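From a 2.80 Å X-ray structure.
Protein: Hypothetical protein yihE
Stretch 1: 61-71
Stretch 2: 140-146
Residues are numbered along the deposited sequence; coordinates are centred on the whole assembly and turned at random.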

ATOM      1  N   ARG A  61      -6.612   6.097 -11.791  1.00 29.63           N
ATOM      2  CA  ARG A  61      -5.659   6.011 -10.695  1.00 27.82           C
ATOM      3  C   ARG A  61      -4.234   6.224 -11.187  1.00 27.67           C
ATOM      4  O   ARG A  61      -3.633   7.258 -10.913  1.00 27.90           O
ATOM      5  N   TRP A  62      -3.708   5.248 -11.921  1.00 26.99           N
ATOM      6  CA  TRP A  62      -2.349   5.304 -12.455  1.00 24.69           C
ATOM      7  C   TRP A  62      -2.332   5.495 -13.973  1.00 24.97           C
ATOM      8  O   TRP A  62      -3.251   5.069 -14.678  1.00 24.94           O
ATOM      9  N   THR A  63      -1.285   6.131 -14.483  1.00 24.94           N
ATOM     10  CA  THR A  63      -1.164   6.308 -15.923  1.00 25.06           C
ATOM     11  C   THR A  63      -0.325   5.145 -16.401  1.00 26.58           C
ATOM     12  O   THR A  63       0.263   4.432 -15.594  1.00 27.84           O
ATOM     13  N   ALA A  64      -0.271   4.948 -17.710  1.00 28.33           N
ATOM     14  CA  ALA A  64       0.518   3.863 -18.269  1.00 28.72           C
ATOM     15  C   ALA A  64       1.975   4.051 -17.827  1.00 29.55           C
ATOM     16  O   ALA A  64       2.618   3.127 -17.311  1.00 28.95           O
ATOM     17  N   ASP A  65       2.484   5.263 -18.011  1.00 30.43           N
ATOM     18  CA  ASP A  65       3.851   5.579 -17.626  1.00 32.19           C
ATOM     19  C   ASP A  65       4.131   5.208 -16.173  1.00 32.09           C
ATOM     20  O   ASP A  65       5.275   4.966 -15.804  1.00 35.19           O
ATOM     21  N   GLN A  66       3.089   5.163 -15.351  1.00 30.09           N
ATOM     22  CA  GLN A  66       3.248   4.832 -13.939  1.00 28.32           C
ATOM     23  C   GLN A  66       3.205   3.321 -13.684  1.00 27.82           C
ATOM     24  O   GLN A  66       3.956   2.795 -12.861  1.00 25.85           O
ATOM     25  N   ILE A  67       2.320   2.627 -14.392  1.00 27.40           N
ATOM     26  CA  ILE A  67       2.196   1.187 -14.240  1.00 26.51           C
ATOM     27  C   ILE A  67       3.433   0.540 -14.843  1.00 26.54           C
ATOM     28  O   ILE A  67       3.859  -0.530 -14.413  1.00 27.28           O
ATOM     29  N   LEU A  68       4.023   1.198 -15.833  1.00 26.32           N
ATOM     30  CA  LEU A  68       5.222   0.661 -16.464  1.00 27.10           C
ATOM     31  C   LEU A  68       6.371   0.682 -15.474  1.00 27.34           C
ATOM     32  O   LEU A  68       7.199  -0.228 -15.461  1.00 27.48           O
ATOM     33  N   GLU A  69       6.415   1.726 -14.648  1.00 27.73           N
ATOM     34  CA  GLU A  69       7.466   1.873 -13.646  1.00 27.09           C
ATOM     35  C   GLU A  69       7.467   0.751 -12.606  1.00 27.22           C
ATOM     36  O   GLU A  69       8.531   0.327 -12.151  1.00 28.05           O
ATOM     37  N   GLU A  70       6.296   0.262 -12.215  1.00 25.54           N
ATOM     38  CA  GLU A  70       6.295  -0.819 -11.249  1.00 26.42           C
ATOM     39  C   GLU A  70       6.577  -2.126 -11.982  1.00 26.36           C
ATOM     40  O   GLU A  70       7.292  -2.989 -11.473  1.00 26.38           O
ATOM     41  N   HIS A  71       6.020  -2.269 -13.181  1.00 26.74           N
ATOM     42  CA  HIS A  71       6.238  -3.471 -13.983  1.00 26.91           C
ATOM     43  C   HIS A  71       7.739  -3.649 -14.174  1.00 27.39           C
ATOM     44  O   HIS A  71       8.254  -4.762 -14.188  1.00 28.11           O
ATOM     45  N   LEU A 140      15.093   5.925  -9.011  1.00 27.27           N
ATOM     46  CA  LEU A 140      13.814   6.393  -8.482  1.00 25.40           C
ATOM     47  C   LEU A 140      12.701   6.511  -9.512  1.00 26.27           C
ATOM     48  O   LEU A 140      12.936   6.853 -10.669  1.00 26.94           O
ATOM     49  N   PHE A 141      11.474   6.243  -9.090  1.00 26.69           N
ATOM     50  CA  PHE A 141      10.347   6.387  -9.999  1.00 24.43           C
ATOM     51  C   PHE A 141      10.393   7.834 -10.510  1.00 25.18           C
ATOM     52  O   PHE A 141      11.050   8.697  -9.920  1.00 25.08           O
ATOM     53  N   ILE A 142       9.725   8.099 -11.623  1.00 26.04           N
ATOM     54  CA  ILE A 142       9.706   9.448 -12.156  1.00 25.95           C
ATOM     55  C   ILE A 142       8.263   9.866 -12.262  1.00 25.66           C
ATOM     56  O   ILE A 142       7.943  11.040 -12.101  1.00 26.41           O
ATOM     57  N   HIS A 143       7.396   8.892 -12.518  1.00 25.41           N
ATOM     58  CA  HIS A 143       5.965   9.150 -12.649  1.00 26.27           C
ATOM     59  C   HIS A 143       5.152   8.778 -11.411  1.00 25.53           C
ATOM     60  O   HIS A 143       4.199   9.475 -11.058  1.00 26.07           O
ATOM     61  N   ARG A 144       5.523   7.683 -10.758  1.00 22.84           N
ATOM     62  CA  ARG A 144       4.831   7.267  -9.556  1.00 21.67           C
ATOM     63  C   ARG A 144       5.093   8.297  -8.471  1.00 22.79           C
ATOM     64  O   ARG A 144       6.126   8.970  -8.473  1.00 24.77           O
ATOM     65  N   PRO A 145       4.163   8.432  -7.521  1.00 22.74           N
ATOM     66  CA  PRO A 145       4.329   9.400  -6.436  1.00 21.92           C
ATOM     67  C   PRO A 145       5.538   9.116  -5.565  1.00 21.20           C
ATOM     68  O   PRO A 145       6.029   7.986  -5.490  1.00 21.49           O
ATOM     69  N   THR A 146       6.030  10.150  -4.909  1.00 19.53           N
ATOM     70  CA  THR A 146       7.133   9.961  -3.992  1.00 18.64           C
ATOM     71  C   THR A 146       6.563  10.490  -2.676  1.00 19.04           C
ATOM     72  O   THR A 146       6.367  11.694  -2.519  1.00 19.49           O
TER

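A segment without regular secondary structure often cannot satisfy all of its backbone amides and carbonyls internally, and a common solution is to lend them to the polar side chains of a neighbouring helix. The contact between residues 61-71 and 140-146 of the hypothetical protein yihE is a compact example, burying 570 Å² in all. The first stretch enters a helix at Ala-64; the second has neither helix nor strand, and three of its amides are answered by Glu-69 and one of its carbonyls by Gln-66.

Glu-69 is the main acceptor. Its CB points toward the other stretch, and chi1 m with chi2 t extends the carboxylate to three successive amides. OE1 accepts from Ile-142 N at 2.6 Å and from His-143 N at 2.7 Å, while OE2 accepts from Arg-144 N at 2.8 Å, although the position of OE2 is less certain because it lies too close to a neighbour in the model. One carboxylate thus accepts from three consecutive N-H groups.

Gln-66 meets a carbonyl of the same segment. Its CB points sideways, but an m, t side chain brings the amide nearer, and NE2 donates to His-143 O at 2.8 Å. The other half of the amide is used at home: OE1 accepts from Thr-63 N at 2.6 Å. Thr-63, chi1 p, occupies the N-cap position and returns a weak capping bond, Gln-66 N to Thr-63 OG1 at 3.4 Å, with OG1 less certainly placed because it too lies close to a neighbour. The firmer ties of Gln-66 to the start of its own helix are that bond from Thr-63 N and the backbone bond from Gln-66 N to Thr-63 O at 2.9 Å.

Traffic in the other direction is carried by Arg-144. Its CB too points sideways; chi1 is m, whereas chi2 and chi3 lie between wells, and the side chain ends nearer the helix. NE donates to Gln-66 O at 2.8 Å in an almost straight bond of 175°, at the edge of the guanidinium. This carbonyl also accepts a weak backbone bond, Glu-69 N to Gln-66 O at 3.2 Å. NH1 forms a salt bridge with Glu-70 OE2 at 3.2 Å, and NH2 is satisfied elsewhere in the structure.

The guanidinium faces are occupied as well, by Glu-70 CB on one and the Trp-62 indole on the other. Trp-62, chi1 m, points toward the second stretch, and Arg-144 CZ sits 4.1 Å from the centroid of its five-membered ring (CG, CD1, NE1, CE2 and CD2), a cation-pi contact over the face. Trp-62 NE1 and Arg-144 NH1 approach to 3.3 Å, but both are donors and do not bond; the indole nitrogen finds its partner elsewhere in the structure.

Packing against carbon completes the contact. Trp-62 CH2 packs against Pro-145 CD at 3.5 Å, and Asp-65 CB lies over the face of the His-143 ring, 3.3 Å from His-143 CD2. Phe-141, chi1 m, brings CE2 within 3.3 Å of Glu-69 O, which lies at the ring edge.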

ATOM      1  CB  ARG A  61      -5.780   4.657  -9.995  1.00 25.25           C
ATOM      2  CG  ARG A  61      -4.797   4.433  -8.867  1.00 23.77           C
ATOM      3  CD  ARG A  61      -5.326   3.355  -7.965  1.00 25.63           C
ATOM      4  NE  ARG A  61      -4.286   2.579  -7.295  1.00 27.53           N
ATOM      5  CZ  ARG A  61      -3.518   3.028  -6.309  1.00 26.31           C
ATOM      6  NH1 ARG A  61      -3.656   4.268  -5.859  1.00 28.66           N
ATOM      7  NH2 ARG A  61      -2.626   2.223  -5.752  1.00 23.44           N
ATOM      8  CB  TRP A  62      -1.605   4.000 -12.130  1.00 24.17           C
ATOM      9  CG  TRP A  62      -1.299   3.745 -10.670  1.00 23.60           C
ATOM     10  CD1 TRP A  62      -1.280   2.533 -10.047  1.00 22.81           C
ATOM     11  CD2 TRP A  62      -0.915   4.709  -9.676  1.00 23.66           C
ATOM     12  NE1 TRP A  62      -0.909   2.676  -8.732  1.00 22.72           N
ATOM     13  CE2 TRP A  62      -0.680   4.000  -8.476  1.00 23.46           C
ATOM     14  CE3 TRP A  62      -0.745   6.101  -9.682  1.00 23.51           C
ATOM     15  CZ2 TRP A  62      -0.286   4.637  -7.289  1.00 24.10           C
ATOM     16  CZ3 TRP A  62      -0.351   6.735  -8.497  1.00 22.88           C
ATOM     17  CH2 TRP A  62      -0.128   6.002  -7.321  1.00 22.31           C
ATOM     18  CB  THR A  63      -0.438   7.613 -16.308  1.00 24.24           C
ATOM     19  OG1 THR A  63       0.838   7.665 -15.660  1.00 24.27           O
ATOM     20  CG2 THR A  63      -1.263   8.823 -15.913  1.00 24.39           C
ATOM     21  CB  ALA A  64       0.401   3.867 -19.793  1.00 26.01           C
ATOM     22  CB  ASP A  65       4.117   7.070 -17.822  1.00 33.09           C
ATOM     23  CG  ASP A  65       4.005   7.488 -19.266  1.00 35.44           C
ATOM     24  OD1 ASP A  65       3.339   6.765 -20.038  1.00 38.25           O
ATOM     25  OD2 ASP A  65       4.571   8.542 -19.627  1.00 36.10           O
ATOM     26  CB  GLN A  66       2.162   5.537 -13.127  1.00 27.56           C
ATOM     27  CG  GLN A  66       2.164   7.039 -13.305  1.00 26.56           C
ATOM     28  CD  GLN A  66       1.117   7.743 -12.459  1.00 27.19           C
ATOM     29  OE1 GLN A  66      -0.089   7.590 -12.669  1.00 26.74           O
ATOM     30  NE2 GLN A  66       1.578   8.519 -11.489  1.00 26.43           N
ATOM     31  CB  ILE A  67       0.909   0.666 -14.939  1.00 25.96           C
ATOM     32  CG1 ILE A  67      -0.309   1.373 -14.332  1.00 25.85           C
ATOM     33  CG2 ILE A  67       0.765  -0.844 -14.761  1.00 22.76           C
ATOM     34  CD1 ILE A  67      -1.623   1.053 -15.011  1.00 27.30           C
ATOM     35  CB  LEU A  68       5.600   1.472 -17.712  1.00 26.05           C
ATOM     36  CG  LEU A  68       4.745   1.259 -18.968  1.00 25.07           C
ATOM     37  CD1 LEU A  68       5.139   2.266 -20.041  1.00 24.22           C
ATOM     38  CD2 LEU A  68       4.906  -0.168 -19.465  1.00 21.26           C
ATOM     39  CB  GLU A  69       7.355   3.229 -12.952  1.00 25.51           C
ATOM     40  CG  GLU A  69       8.063   4.353 -13.686  1.00 26.87           C
ATOM     41  CD  GLU A  69       7.880   5.703 -13.015  1.00 28.06           C
ATOM     42  OE1 GLU A  69       8.562   6.672 -13.405  1.00 28.80           O
ATOM     43  OE2 GLU A  69       7.045   5.799 -12.099  1.00 30.86           O
ATOM     44  CB  GLU A  70       4.968  -0.898 -10.477  1.00 26.86           C
ATOM     45  CG  GLU A  70       3.741  -1.160 -11.317  1.00 30.20           C
ATOM     46  CD  GLU A  70       2.699  -1.972 -10.571  1.00 31.00           C
ATOM     47  OE1 GLU A  70       3.000  -3.137 -10.241  1.00 28.73           O
ATOM     48  OE2 GLU A  70       1.588  -1.450 -10.316  1.00 33.15           O
ATOM     49  CB  HIS A  71       5.574  -3.331 -15.349  1.00 27.51           C
ATOM     50  CG  HIS A  71       4.151  -3.798 -15.391  1.00 28.40           C
ATOM     51  ND1 HIS A  71       3.170  -3.279 -14.573  1.00 26.69           N
ATOM     52  CD2 HIS A  71       3.537  -4.703 -16.188  1.00 25.33           C
ATOM     53  CE1 HIS A  71       2.015  -3.843 -14.871  1.00 26.35           C
ATOM     54  NE2 HIS A  71       2.209  -4.710 -15.847  1.00 24.81           N
ATOM     55  CB  LEU A 140      14.005   7.767  -7.837  1.00 22.32           C
ATOM     56  CG  LEU A 140      14.332   7.925  -6.352  1.00 21.41           C
ATOM     57  CD1 LEU A 140      14.883   6.648  -5.759  1.00 23.66           C
ATOM     58  CD2 LEU A 140      15.309   9.051  -6.200  1.00 18.94           C
ATOM     59  CB  PHE A 141       9.036   6.116  -9.254  1.00 20.04           C
ATOM     60  CG  PHE A 141       8.841   4.671  -8.875  1.00 17.55           C
ATOM     61  CD1 PHE A 141       8.403   4.325  -7.604  1.00 15.22           C
ATOM     62  CD2 PHE A 141       9.079   3.652  -9.801  1.00 17.40           C
ATOM     63  CE1 PHE A 141       8.201   2.986  -7.256  1.00 15.87           C
ATOM     64  CE2 PHE A 141       8.877   2.296  -9.463  1.00 16.40           C
ATOM     65  CZ  PHE A 141       8.439   1.967  -8.193  1.00 16.36           C
ATOM     66  CB  ILE A 142      10.365   9.529 -13.547  1.00 27.62           C
ATOM     67  CG1 ILE A 142      11.879   9.355 -13.414  1.00 27.64           C
ATOM     68  CG2 ILE A 142      10.067  10.871 -14.190  1.00 28.71           C
ATOM     69  CD1 ILE A 142      12.616   9.376 -14.739  1.00 27.69           C
ATOM     70  CB  HIS A 143       5.422   8.426 -13.877  1.00 26.41           C
ATOM     71  CG  HIS A 143       5.995   8.938 -15.155  1.00 29.15           C
ATOM     72  ND1 HIS A 143       5.909  10.261 -15.525  1.00 30.44           N
ATOM     73  CD2 HIS A 143       6.703   8.320 -16.130  1.00 31.43           C
ATOM     74  CE1 HIS A 143       6.539  10.439 -16.673  1.00 30.51           C
ATOM     75  NE2 HIS A 143       7.030   9.278 -17.061  1.00 31.27           N
ATOM     76  CB  ARG A 144       5.346   5.924  -9.083  1.00 21.90           C
ATOM     77  CG  ARG A 144       5.221   4.833 -10.100  1.00 20.33           C
ATOM     78  CD  ARG A 144       4.981   3.535  -9.404  1.00 19.03           C
ATOM     79  NE  ARG A 144       3.880   2.840 -10.043  1.00 22.30           N
ATOM     80  CZ  ARG A 144       2.873   2.290  -9.386  1.00 22.86           C
ATOM     81  NH1 ARG A 144       1.909   1.673 -10.058  1.00 23.06           N
ATOM     82  NH2 ARG A 144       2.831   2.357  -8.062  1.00 22.38           N
ATOM     83  CB  PRO A 145       3.039   9.253  -5.628  1.00 21.07           C
ATOM     84  CG  PRO A 145       2.060   8.769  -6.615  1.00 24.29           C
ATOM     85  CD  PRO A 145       2.850   7.774  -7.441  1.00 23.49           C
ATOM     86  CB  THR A 146       8.390  10.722  -4.453  1.00 15.44           C
ATOM     87  OG1 THR A 146       9.094  11.224  -3.318  1.00 10.33           O
ATOM     88  CG2 THR A 146       8.017  11.846  -5.377  1.00 18.87           C
TER